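Local coordinates for protein dihydropteroate synthase (Xanthomonas albilineans, PDB 6Q62) that probably condenses para-aminobenzoate with 6-hydroxymethyl-7,8-dihydropterin diphosphate to form 7,8-dihydropteroate, the precursor of folate derivatives, at residues A[166-169]-A[170-174]; A[182-185]-A[186-189]; A[195-199]-A[200-204]; A[270-273]-A[274-277]. One frame throughout, in Å; residues are numbered along the deposited sequence.

Interaction 1: residues A[166-169]-A[170-174]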
loop_
_atom_site.group_PDB
_atom_site.type_symbol
_atom_site.label_atom_id
_atom_site.label_comp_id
_atom_site.label_asym_id
_atom_site.label_seq_id
_atom_site.Cartn_x
_atom_site.Cartn_y
_atom_site.Cartn_z
ATOM N N VAL A 166 0.770 -17.581 -20.484
ATOM C CA VAL A 166 1.923 -16.752 -20.112
ATOM C C VAL A 166 3.065 -17.626 -19.606
ATOM O O VAL A 166 4.191 -17.442 -20.055
ATOM C CB VAL A 166 1.560 -15.613 -19.118
ATOM C CG1 VAL A 166 2.815 -14.955 -18.542
ATOM C CG2 VAL A 166 0.678 -14.560 -19.777
ATOM N N HIS A 167 2.775 -18.619 -18.732
ATOM C CA HIS A 167 3.790 -19.555 -18.217
ATOM C C HIS A 167 4.475 -20.282 -19.385
ATOM O O HIS A 167 5.690 -20.355 -19.425
ATOM C CB HIS A 167 3.125 -20.592 -17.269
ATOM C CG HIS A 167 4.062 -21.559 -16.606
ATOM N ND1 HIS A 167 4.482 -22.709 -17.248
ATOM C CD2 HIS A 167 4.536 -21.573 -15.340
ATOM C CE1 HIS A 167 5.237 -23.359 -16.377
ATOM N NE2 HIS A 167 5.295 -22.720 -15.214
ATOM N N ARG A 168 3.680 -20.815 -20.322
ATOM C CA ARG A 168 4.182 -21.576 -21.471
ATOM C C ARG A 168 5.101 -20.691 -22.319
ATOM O O ARG A 168 6.195 -21.125 -22.662
ATOM C CB ARG A 168 2.991 -22.088 -22.314
ATOM C CG ARG A 168 3.399 -22.956 -23.514
ATOM C CD ARG A 168 2.179 -23.572 -24.182
ATOM N NE ARG A 168 1.510 -22.649 -25.104
ATOM C CZ ARG A 168 0.193 -22.452 -25.163
ATOM N NH1 ARG A 168 -0.620 -23.093 -24.330
ATOM N NH2 ARG A 168 -0.317 -21.596 -26.039
ATOM N N PHE A 169 4.669 -19.434 -22.609
ATOM C CA PHE A 169 5.484 -18.494 -23.376
ATOM C C PHE A 169 6.837 -18.234 -22.689
ATOM O O PHE A 169 7.868 -18.231 -23.349
ATOM C CB PHE A 169 4.728 -17.189 -23.611
ATOM C CG PHE A 169 5.538 -16.118 -24.310
ATOM C CD1 PHE A 169 5.566 -16.040 -25.697
ATOM C CD2 PHE A 169 6.267 -15.180 -23.579
ATOM C CE1 PHE A 169 6.293 -15.022 -26.349
ATOM C CE2 PHE A 169 6.974 -14.158 -24.226
ATOM C CZ PHE A 169 6.989 -14.091 -25.610
ATOM N N LEU A 170 6.826 -17.981 -21.369
ATOM C CA LEU A 170 8.073 -17.688 -20.632
ATOM C C LEU A 170 9.018 -18.871 -20.565
ATOM O O LEU A 170 10.226 -18.665 -20.667
ATOM C CB LEU A 170 7.763 -17.105 -19.248
ATOM C CG LEU A 170 7.053 -15.731 -19.358
ATOM C CD1 LEU A 170 6.523 -15.280 -18.008
ATOM C CD2 LEU A 170 7.973 -14.667 -19.995
ATOM N N VAL A 171 8.491 -20.117 -20.450
ATOM C CA VAL A 171 9.323 -21.327 -20.487
ATOM C C VAL A 171 10.036 -21.366 -21.875
ATOM O O VAL A 171 11.251 -21.529 -21.942
ATOM C CB VAL A 171 8.449 -22.589 -20.245
ATOM C CG1 VAL A 171 9.158 -23.867 -20.684
ATOM C CG2 VAL A 171 8.038 -22.690 -18.783
ATOM N N GLU A 172 9.265 -21.163 -22.963
ATOM C CA GLU A 172 9.787 -21.116 -24.352
ATOM C C GLU A 172 10.884 -20.061 -24.532
ATOM O O GLU A 172 11.909 -20.347 -25.138
ATOM C CB GLU A 172 8.659 -20.830 -25.337
ATOM C CG GLU A 172 7.745 -22.024 -25.535
ATOM C CD GLU A 172 6.411 -21.763 -26.207
ATOM O OE1 GLU A 172 6.129 -20.599 -26.578
ATOM O OE2 GLU A 172 5.636 -22.735 -26.346
ATOM N N ARG A 173 10.694 -18.858 -23.962
ATOM C CA ARG A 173 11.699 -17.802 -24.108
ATOM C C ARG A 173 12.934 -18.051 -23.253
ATOM O O ARG A 173 14.036 -17.741 -23.703
ATOM C CB ARG A 173 11.105 -16.405 -23.857
ATOM C CG ARG A 173 9.932 -16.047 -24.769
ATOM C CD ARG A 173 10.226 -16.278 -26.266
ATOM N NE ARG A 173 11.430 -15.549 -26.713
ATOM C CZ ARG A 173 12.152 -15.899 -27.775
ATOM N NH1 ARG A 173 13.211 -15.183 -28.129
ATOM N NH2 ARG A 173 11.812 -16.961 -28.495
ATOM N N ILE A 174 12.770 -18.638 -22.045
ATOM C CA ILE A 174 13.933 -18.995 -21.205
ATOM C C ILE A 174 14.778 -20.009 -22.018
ATOM O O ILE A 174 15.994 -19.884 -22.077
ATOM C CB ILE A 174 13.494 -19.628 -19.829
ATOM C CG1 ILE A 174 12.871 -18.529 -18.900
ATOM C CG2 ILE A 174 14.702 -20.306 -19.101
ATOM C CD1 ILE A 174 12.029 -19.125 -17.735
#

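Interaction 2: residues A[182-185]-A[186-189]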
loop_
_atom_site.group_PDB
_atom_site.type_symbol
_atom_site.label_atom_id
_atom_site.label_comp_id
_atom_site.label_asym_id
_atom_site.label_seq_id
_atom_site.Cartn_x
_atom_site.Cartn_y
_atom_site.Cartn_z
ATOM N N ILE A 182 22.826 -17.666 -23.586
ATOM C CA ILE A 182 22.673 -16.685 -22.511
ATOM C C ILE A 182 22.595 -17.516 -21.219
ATOM O O ILE A 182 21.801 -18.450 -21.148
ATOM C CB ILE A 182 21.435 -15.761 -22.711
ATOM C CG1 ILE A 182 21.561 -14.949 -24.023
ATOM C CG2 ILE A 182 21.237 -14.813 -21.478
ATOM C CD1 ILE A 182 20.225 -14.507 -24.604
ATOM N N ASP A 183 23.449 -17.192 -20.231
ATOM C CA ASP A 183 23.469 -17.913 -18.952
ATOM C C ASP A 183 22.112 -17.772 -18.253
ATOM O O ASP A 183 21.588 -16.659 -18.182
ATOM C CB ASP A 183 24.600 -17.385 -18.056
ATOM C CG ASP A 183 24.944 -18.300 -16.897
ATOM O OD1 ASP A 183 24.048 -18.583 -16.077
ATOM O OD2 ASP A 183 26.111 -18.732 -16.811
ATOM N N LYS A 184 21.529 -18.901 -17.758
ATOM C CA LYS A 184 20.238 -18.882 -17.058
ATOM C C LYS A 184 20.259 -17.927 -15.858
ATOM O O LYS A 184 19.229 -17.341 -15.562
ATOM C CB LYS A 184 19.805 -20.294 -16.616
ATOM C CG LYS A 184 18.293 -20.394 -16.338
ATOM C CD LYS A 184 17.882 -21.655 -15.615
ATOM C CE LYS A 184 16.384 -21.702 -15.402
ATOM N NZ LYS A 184 15.983 -22.874 -14.593
ATOM N N ARG A 185 21.446 -17.703 -15.231
ATOM C CA ARG A 185 21.589 -16.828 -14.069
ATOM C C ARG A 185 21.393 -15.351 -14.410
ATOM O O ARG A 185 21.280 -14.521 -13.501
ATOM C CB ARG A 185 22.967 -17.017 -13.393
ATOM C CG ARG A 185 23.121 -18.389 -12.721
ATOM C CD ARG A 185 24.563 -18.677 -12.355
ATOM N NE ARG A 185 25.356 -19.110 -13.507
ATOM C CZ ARG A 185 26.626 -19.503 -13.438
ATOM N NH1 ARG A 185 27.262 -19.525 -12.270
ATOM N NH2 ARG A 185 27.269 -19.881 -14.535
ATOM N N ARG A 186 21.423 -15.022 -15.710
ATOM C CA ARG A 186 21.261 -13.643 -16.152
ATOM C C ARG A 186 19.803 -13.373 -16.583
ATOM O O ARG A 186 19.504 -12.275 -17.032
ATOM C CB ARG A 186 22.245 -13.365 -17.318
ATOM C CG ARG A 186 23.693 -13.142 -16.814
ATOM C CD ARG A 186 24.672 -12.833 -17.924
ATOM N NE ARG A 186 26.022 -12.695 -17.377
ATOM C CZ ARG A 186 27.036 -13.494 -17.675
ATOM N NH1 ARG A 186 26.879 -14.476 -18.551
ATOM N NH2 ARG A 186 28.230 -13.288 -17.135
ATOM N N LEU A 187 18.917 -14.353 -16.484
ATOM C CA LEU A 187 17.538 -14.175 -16.945
ATOM C C LEU A 187 16.601 -13.716 -15.855
ATOM O O LEU A 187 16.721 -14.162 -14.709
ATOM C CB LEU A 187 16.982 -15.485 -17.529
ATOM C CG LEU A 187 17.747 -16.113 -18.698
ATOM C CD1 LEU A 187 17.074 -17.399 -19.150
ATOM C CD2 LEU A 187 17.869 -15.157 -19.877
ATOM N N LEU A 188 15.593 -12.896 -16.237
ATOM C CA LEU A 188 14.484 -12.480 -15.389
ATOM C C LEU A 188 13.274 -12.664 -16.279
ATOM O O LEU A 188 13.413 -12.596 -17.511
ATOM C CB LEU A 188 14.570 -11.000 -14.970
ATOM C CG LEU A 188 15.769 -10.615 -14.081
ATOM C CD1 LEU A 188 16.907 -10.091 -14.909
ATOM C CD2 LEU A 188 15.357 -9.542 -13.094
ATOM N N ILE A 189 12.101 -12.922 -15.678
ATOM C CA ILE A 189 10.875 -13.056 -16.481
ATOM C C ILE A 189 9.828 -12.086 -15.970
ATOM O O ILE A 189 9.906 -11.632 -14.831
ATOM C CB ILE A 189 10.352 -14.499 -16.574
ATOM C CG1 ILE A 189 10.018 -15.076 -15.151
ATOM C CG2 ILE A 189 11.334 -15.357 -17.386
ATOM C CD1 ILE A 189 9.384 -16.484 -15.164
HETATM O O HOH W 1 24.870 -14.463 -20.838
HETATM O O HOH W 2 18.727 -14.668 -12.636
#

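Interaction 3: residues A[195-199]-A[200-204]. With 6GU (6-chloroguanine), chain E.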
loop_
_atom_site.group_PDB
_atom_site.type_symbol
_atom_site.label_atom_id
_atom_site.label_comp_id
_atom_site.label_asym_id
_atom_site.label_seq_id
_atom_site.Cartn_x
_atom_site.Cartn_y
_atom_site.Cartn_z
ATOM N N PHE A 195 -0.168 -5.746 -21.122
ATOM C CA PHE A 195 0.165 -5.946 -22.542
ATOM C C PHE A 195 -0.722 -7.031 -23.141
ATOM O O PHE A 195 -0.470 -8.225 -22.938
ATOM C CB PHE A 195 1.641 -6.298 -22.694
ATOM C CG PHE A 195 2.557 -5.134 -22.433
ATOM C CD1 PHE A 195 3.001 -4.856 -21.143
ATOM C CD2 PHE A 195 3.009 -4.331 -23.479
ATOM C CE1 PHE A 195 3.891 -3.810 -20.905
ATOM C CE2 PHE A 195 3.889 -3.270 -23.236
ATOM C CZ PHE A 195 4.318 -3.017 -21.947
ATOM N N GLY A 196 -1.769 -6.603 -23.833
ATOM C CA GLY A 196 -2.745 -7.501 -24.445
ATOM C C GLY A 196 -3.463 -8.346 -23.413
ATOM O O GLY A 196 -3.592 -9.559 -23.575
ATOM N N LYS A 197 -3.859 -7.707 -22.293
ATOM C CA LYS A 197 -4.520 -8.375 -21.175
ATOM C C LYS A 197 -5.609 -7.502 -20.599
ATOM O O LYS A 197 -5.407 -6.308 -20.418
ATOM C CB LYS A 197 -3.510 -8.731 -20.075
ATOM C CG LYS A 197 -2.565 -9.864 -20.459
ATOM C CD LYS A 197 -1.299 -9.794 -19.654
ATOM C CE LYS A 197 -0.252 -10.746 -20.188
ATOM N NZ LYS A 197 0.733 -10.020 -21.019
ATOM N N SER A 198 -6.772 -8.093 -20.320
ATOM C CA SER A 198 -7.884 -7.356 -19.704
ATOM C C SER A 198 -7.577 -7.174 -18.219
ATOM O O SER A 198 -6.655 -7.815 -17.717
ATOM C CB SER A 198 -9.174 -8.163 -19.841
ATOM O OG SER A 198 -9.079 -9.391 -19.132
ATOM N N THR A 199 -8.386 -6.376 -17.491
ATOM C CA THR A 199 -8.224 -6.241 -16.033
ATOM C C THR A 199 -8.339 -7.627 -15.380
ATOM O O THR A 199 -7.483 -7.974 -14.570
ATOM C CB THR A 199 -9.212 -5.207 -15.456
ATOM O OG1 THR A 199 -8.960 -3.963 -16.091
ATOM C CG2 THR A 199 -9.081 -5.026 -13.944
ATOM N N ALA A 200 -9.350 -8.444 -15.783
ATOM C CA ALA A 200 -9.542 -9.792 -15.247
ATOM C C ALA A 200 -8.286 -10.651 -15.458
ATOM O O ALA A 200 -7.900 -11.391 -14.547
ATOM C CB ALA A 200 -10.766 -10.462 -15.895
ATOM N N ASP A 201 -7.656 -10.569 -16.661
ATOM C CA ASP A 201 -6.423 -11.325 -16.956
ATOM C C ASP A 201 -5.299 -10.857 -16.053
ATOM O O ASP A 201 -4.517 -11.677 -15.587
ATOM C CB ASP A 201 -5.963 -11.113 -18.402
ATOM C CG ASP A 201 -6.873 -11.655 -19.481
ATOM O OD1 ASP A 201 -7.537 -12.691 -19.235
ATOM O OD2 ASP A 201 -6.890 -11.066 -20.592
ATOM N N ASN A 202 -5.174 -9.543 -15.856
ATOM C CA ASN A 202 -4.103 -8.993 -15.003
ATOM C C ASN A 202 -4.271 -9.438 -13.543
ATOM O O ASN A 202 -3.294 -9.798 -12.880
ATOM C CB ASN A 202 -4.091 -7.483 -15.107
ATOM C CG ASN A 202 -3.496 -7.021 -16.410
ATOM O OD1 ASN A 202 -2.499 -7.555 -16.875
ATOM N ND2 ASN A 202 -4.106 -6.053 -17.048
ATOM N N VAL A 203 -5.525 -9.452 -13.053
ATOM C CA VAL A 203 -5.831 -9.883 -11.687
ATOM C C VAL A 203 -5.518 -11.379 -11.532
ATOM O O VAL A 203 -4.904 -11.777 -10.539
ATOM C CB VAL A 203 -7.293 -9.533 -11.312
ATOM C CG1 VAL A 203 -7.690 -10.155 -9.970
ATOM C CG2 VAL A 203 -7.496 -8.022 -11.279
ATOM N N GLN A 204 -5.880 -12.199 -12.548
ATOM C CA GLN A 204 -5.574 -13.635 -12.552
ATOM C C GLN A 204 -4.069 -13.870 -12.473
ATOM O O GLN A 204 -3.615 -14.696 -11.683
ATOM C CB GLN A 204 -6.119 -14.320 -13.813
ATOM C CG GLN A 204 -7.636 -14.548 -13.830
ATOM C CD GLN A 204 -8.108 -15.592 -12.842
ATOM O OE1 GLN A 204 -7.464 -16.626 -12.612
ATOM N NE2 GLN A 204 -9.254 -15.334 -12.243
HETATM CL CL6 6GU E . 5.098 -4.290 -17.046
HETATM N N1 6GU E . 7.460 -4.790 -17.620
HETATM C C2 6GU E . 8.615 -4.503 -18.348
HETATM N N2 6GU E . 9.568 -5.415 -18.218
HETATM N N3 6GU E . 8.803 -3.408 -19.168
HETATM C C4 6GU E . 7.705 -2.580 -19.256
HETATM C C5 6GU E . 6.487 -2.820 -18.565
HETATM C C6 6GU E . 6.475 -3.934 -17.786
HETATM N N7 6GU E . 5.577 -1.814 -18.880
HETATM C C8 6GU E . 6.278 -0.996 -19.762
HETATM N N9 6GU E . 7.548 -1.420 -20.003
#

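Interaction 4: residues A[270-273]-A[274-277]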
loop_
_atom_site.group_PDB
_atom_site.type_symbol
_atom_site.label_atom_id
_atom_site.label_comp_id
_atom_site.label_asym_id
_atom_site.label_seq_id
_atom_site.Cartn_x
_atom_site.Cartn_y
_atom_site.Cartn_z
ATOM N N ASP A 270 8.611 2.722 0.804
ATOM C CA ASP A 270 7.982 2.788 2.150
ATOM C C ASP A 270 7.089 1.592 2.425
ATOM O O ASP A 270 7.183 0.966 3.496
ATOM C CB ASP A 270 7.197 4.099 2.276
ATOM C CG ASP A 270 8.079 5.311 2.491
ATOM O OD1 ASP A 270 9.317 5.191 2.320
ATOM O OD2 ASP A 270 7.546 6.379 2.797
ATOM N N ALA A 271 6.248 1.218 1.442
ATOM C CA ALA A 271 5.361 0.068 1.617
ATOM C C ALA A 271 6.137 -1.212 1.815
ATOM O O ALA A 271 5.780 -2.007 2.673
ATOM C CB ALA A 271 4.435 -0.089 0.412
ATOM N N LEU A 272 7.185 -1.431 0.988
ATOM C CA LEU A 272 7.983 -2.647 1.100
ATOM C C LEU A 272 8.756 -2.663 2.407
ATOM O O LEU A 272 9.001 -3.744 2.941
ATOM C CB LEU A 272 8.957 -2.761 -0.074
ATOM C CG LEU A 272 8.310 -2.954 -1.431
ATOM C CD1 LEU A 272 9.386 -2.791 -2.518
ATOM C CD2 LEU A 272 7.669 -4.336 -1.538
ATOM N N THR A 273 9.169 -1.488 2.891
ATOM C CA THR A 273 9.932 -1.393 4.148
ATOM C C THR A 273 9.060 -1.843 5.333
ATOM O O THR A 273 9.524 -2.637 6.165
ATOM C CB THR A 273 10.501 0.025 4.328
ATOM O OG1 THR A 273 11.386 0.283 3.232
ATOM C CG2 THR A 273 11.263 0.197 5.644
ATOM N N VAL A 274 7.774 -1.390 5.376
ATOM C CA VAL A 274 6.854 -1.780 6.446
ATOM C C VAL A 274 6.653 -3.285 6.385
ATOM O O VAL A 274 6.748 -3.973 7.403
ATOM C CB VAL A 274 5.506 -1.004 6.369
ATOM C CG1 VAL A 274 4.524 -1.534 7.427
ATOM C CG2 VAL A 274 5.740 0.497 6.556
ATOM N N TRP A 275 6.392 -3.813 5.166
ATOM C CA TRP A 275 6.189 -5.236 4.980
ATOM C C TRP A 275 7.420 -6.046 5.403
ATOM O O TRP A 275 7.252 -7.037 6.104
ATOM C CB TRP A 275 5.770 -5.546 3.543
ATOM C CG TRP A 275 5.750 -7.020 3.233
ATOM C CD1 TRP A 275 4.961 -7.980 3.801
ATOM C CD2 TRP A 275 6.552 -7.684 2.255
ATOM N NE1 TRP A 275 5.246 -9.213 3.247
ATOM C CE2 TRP A 275 6.205 -9.054 2.278
ATOM C CE3 TRP A 275 7.525 -7.252 1.359
ATOM C CZ2 TRP A 275 6.814 -9.997 1.442
ATOM C CZ3 TRP A 275 8.124 -8.186 0.527
ATOM C CH2 TRP A 275 7.766 -9.541 0.574
ATOM N N GLN A 276 8.636 -5.587 5.025
ATOM C CA GLN A 276 9.873 -6.277 5.408
ATOM C C GLN A 276 9.957 -6.400 6.940
ATOM O O GLN A 276 10.325 -7.459 7.429
ATOM C CB GLN A 276 11.111 -5.549 4.874
ATOM C CG GLN A 276 11.505 -5.925 3.456
ATOM C CD GLN A 276 12.007 -7.347 3.307
ATOM O OE1 GLN A 276 13.010 -7.750 3.908
ATOM N NE2 GLN A 276 11.321 -8.130 2.489
ATOM N N ALA A 277 9.664 -5.312 7.678
ATOM C CA ALA A 277 9.721 -5.314 9.165
ATOM C C ALA A 277 8.784 -6.368 9.739
ATOM O O ALA A 277 9.152 -7.102 10.645
ATOM C CB ALA A 277 9.362 -3.945 9.716
#

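Interaction 1: residues A[166-169]-A[170-174]
The carbonyls of Val166, His167, Arg168 and Phe169 accept in turn from the amides of Leu170, Val171, Glu172 and Arg173, four consecutive i to i+4 bonds of helix 162-179. On that frame the Phe169 ring packs against the Arg173 chain. Arg173 CG stands over one face of the ring, 3.8 Å from its centroid and 22° off the normal, a CH-pi contact displaced toward the rim. Bends at chi2 (-51°) and chi3 (-56°) curl CD past Phe169 CZ and carry the guanidinium beyond the ring to the backbone carbonyl of Ala124, which accepts from NE. An arginine suits this place because its methylenes can pack on an aromatic while its charge reaches further; His145 meets the same phenyl edge-to-face. On the buried side of the helix, Val166 CG1 lies beside Leu170 CD1 at 3.8 Å, two branched side chains pointing the same way, and Leu170 reaches Leu212 of helix 209-212. Arg168 and Glu172 run alongside each other on the exposed side, yet Arg168 NE stays 4.3 Å from Glu172 OE2. This pair probably adds a mild electrostatic attraction, whereas the ring and the Ala124 bond probably help to fix the course of Arg173.

Interaction 2: residues A[182-185]-A[186-189]
Ile182 and Leu187 form the tightly packed side of this turn: Ile182 CG2 meets Leu187 CD2 at 3.7 Å, the two side chains crossing at about a right angle. Both are buried. Branched aliphatics suit the place, since Leu187 also packs on Ile174 and Ala177 of helix 162-179 and Ile182 on Val134 and Ala135 of helix 130-137. Between them the backbone turns through a short 3-10 segment, with Arg186 N bonded to Asp183 O at 3.0 Å and Leu187 N to Lys184 O at 3.1 Å, both i to i+3 bonds. The turn joins helix 162-179 to strand 187-190, a helix-to-strand connection of the TIM-barrel fold.

The more exposed side is polar. Asp183 OD1 takes two donors: Arg185 N on its anti lone pair, closing an Asx turn, and Arg185 NE on the syn side at 2.9 Å. Arg185 NH2 bonds Asp183 OD2 at 2.8 Å, giving a side-on, two-nitrogen salt bridge; the bend at chi3 (-79°) folds the guanidinium back to the carboxylate. Arg186 instead stretches out, more loosely placed: its NH1 lies 3.7 Å from Asp183 CB and shares a water with Asp183 N. A second water donates to Arg185 O and Leu187 O. With three bonds from one residue, Asp183 is held firmly, and its negative charge is probably stabilised.

Interaction 3: residues A[195-199]-A[200-204]
Ser198 and Asp201 exchange hydrogen bonds: Ser198 OG accepts from Asp201 N at 3.1 Å, and Asp201 OD2 accepts from Ser198 N at 3.0 Å, nearly straight at 167° but on the anti side and 34° out of the carboxylate plane. Ser198 OG sits between its own backbone N and carbonyl carbon (chi1 63°), which turns the hydroxyl toward the first turn of the helix. Regular helix bonds then follow, Asn202 N to Ser198 O and Val203 N to Thr199 O.

The exchange is a capping box, with Ser198 as N-cap of helix 199-207. Serine is short enough for its OG to take the amide of Asp201, which lies in the first turn and lacks a helical i-4 carbonyl, and the aspartate's charge probably interacts favourably with the positive end of the helix dipole. The loop leading into this cap follows strand 187-190 of the TIM-barrel fold.

Among the other polar groups, Lys197 NZ bonds Phe195 O at 2.9 Å and also Gly192 O, with Pro191 O and His145 ND1 as further acceptors close by sharing its three protons, while Asn202 spends both ends of its amide, OD1 on Gly194 N and ND2 on Ser228 OG.

Nonpolar contacts are modest. Lys197 CB lies 3.8 Å from Asp201 CB, the two side chains crossing at about a right angle, and Val203 packs on Leu232 and on Val281 of the second subunit.

Ligand contact falls to Phe195: the ring's edge is turned to the bound 6-chloroguanine, with CE1 3.3 Å from N7 of the purine. Asp190, Asn120 and Lys226 are hydrogen-bonded to the same ligand.

Interaction 4: residues A[270-273]-A[274-277]
Leu272 and Trp275, three residues apart on helix 265-279, supply the side-chain contact between these two segments. Starting from Trp275 CB, the indole can be followed outward. CB lies 3.6 Å from Ala271 O and 3.7 Å from Leu272 O, resting against the preceding turn. CG stands opposite the backbone N (chi1 171°), which carries the ring away from that nitrogen, and chi2 of 63° swings its six-membered ring back along Leu272. There CE3 meets Leu272 CD2 at 4.1 Å, an oblique approach between the two side chains, and lies 4.1 Å from Leu272 O. Beyond this the indole packs on Leu250 and Gln254 of helix 242-254 and on Pro20, a flat, wide group that suits a place with several neighbours.

This is the last helix of the TIM-barrel domain, and it lies at the dimer interface. Its backbone runs through regular i to i+4 bonds, Gln276 N to Leu272 O at 2.8 Å being the shortest of the four linking the segments.

Small and branched residues fit the remaining faces, Val274 putting its CG2 3.4 Å from Asp270 O. Against the second subunit, the small methyl of Ala271 touches Ala247, Val274 packs on Gly244 and Trp275 on Leu251, while the buried charge of Asp270 is answered by a salt bridge from OD2 to Arg235 NE, all four partners belonging to that other chain. Within its own chain Ala271 also touches Val246, Thr273 OG1 is hydrogen-bonded to Val269 O, one turn back, and Gln276 lays its side chain against Arg19 and Pro20.

In the fold
Interactions 1 and 2 adjoin: Ile174 of helix 162-179 packs on Leu187 and Ile189 of strand 187-190, so helix and strand share an apolar layer while the polar bonds of interaction 2 gather at its exposed turn. Interaction 1 also touches interaction 3, where Val166 CG2 meets Lys197 CE. Interaction 3 alone reaches the 6-chloroguanine, and its chemistry is chiefly polar, suited to shaping a loop and starting a helix. Interaction 4 touches none of the others, interaction 2 being nearest at about 14 Å between nearest atoms, and is the most thoroughly buried; the second subunit is within reach of six of its residues, but in interaction 3 of Val203 and Gln204 alone.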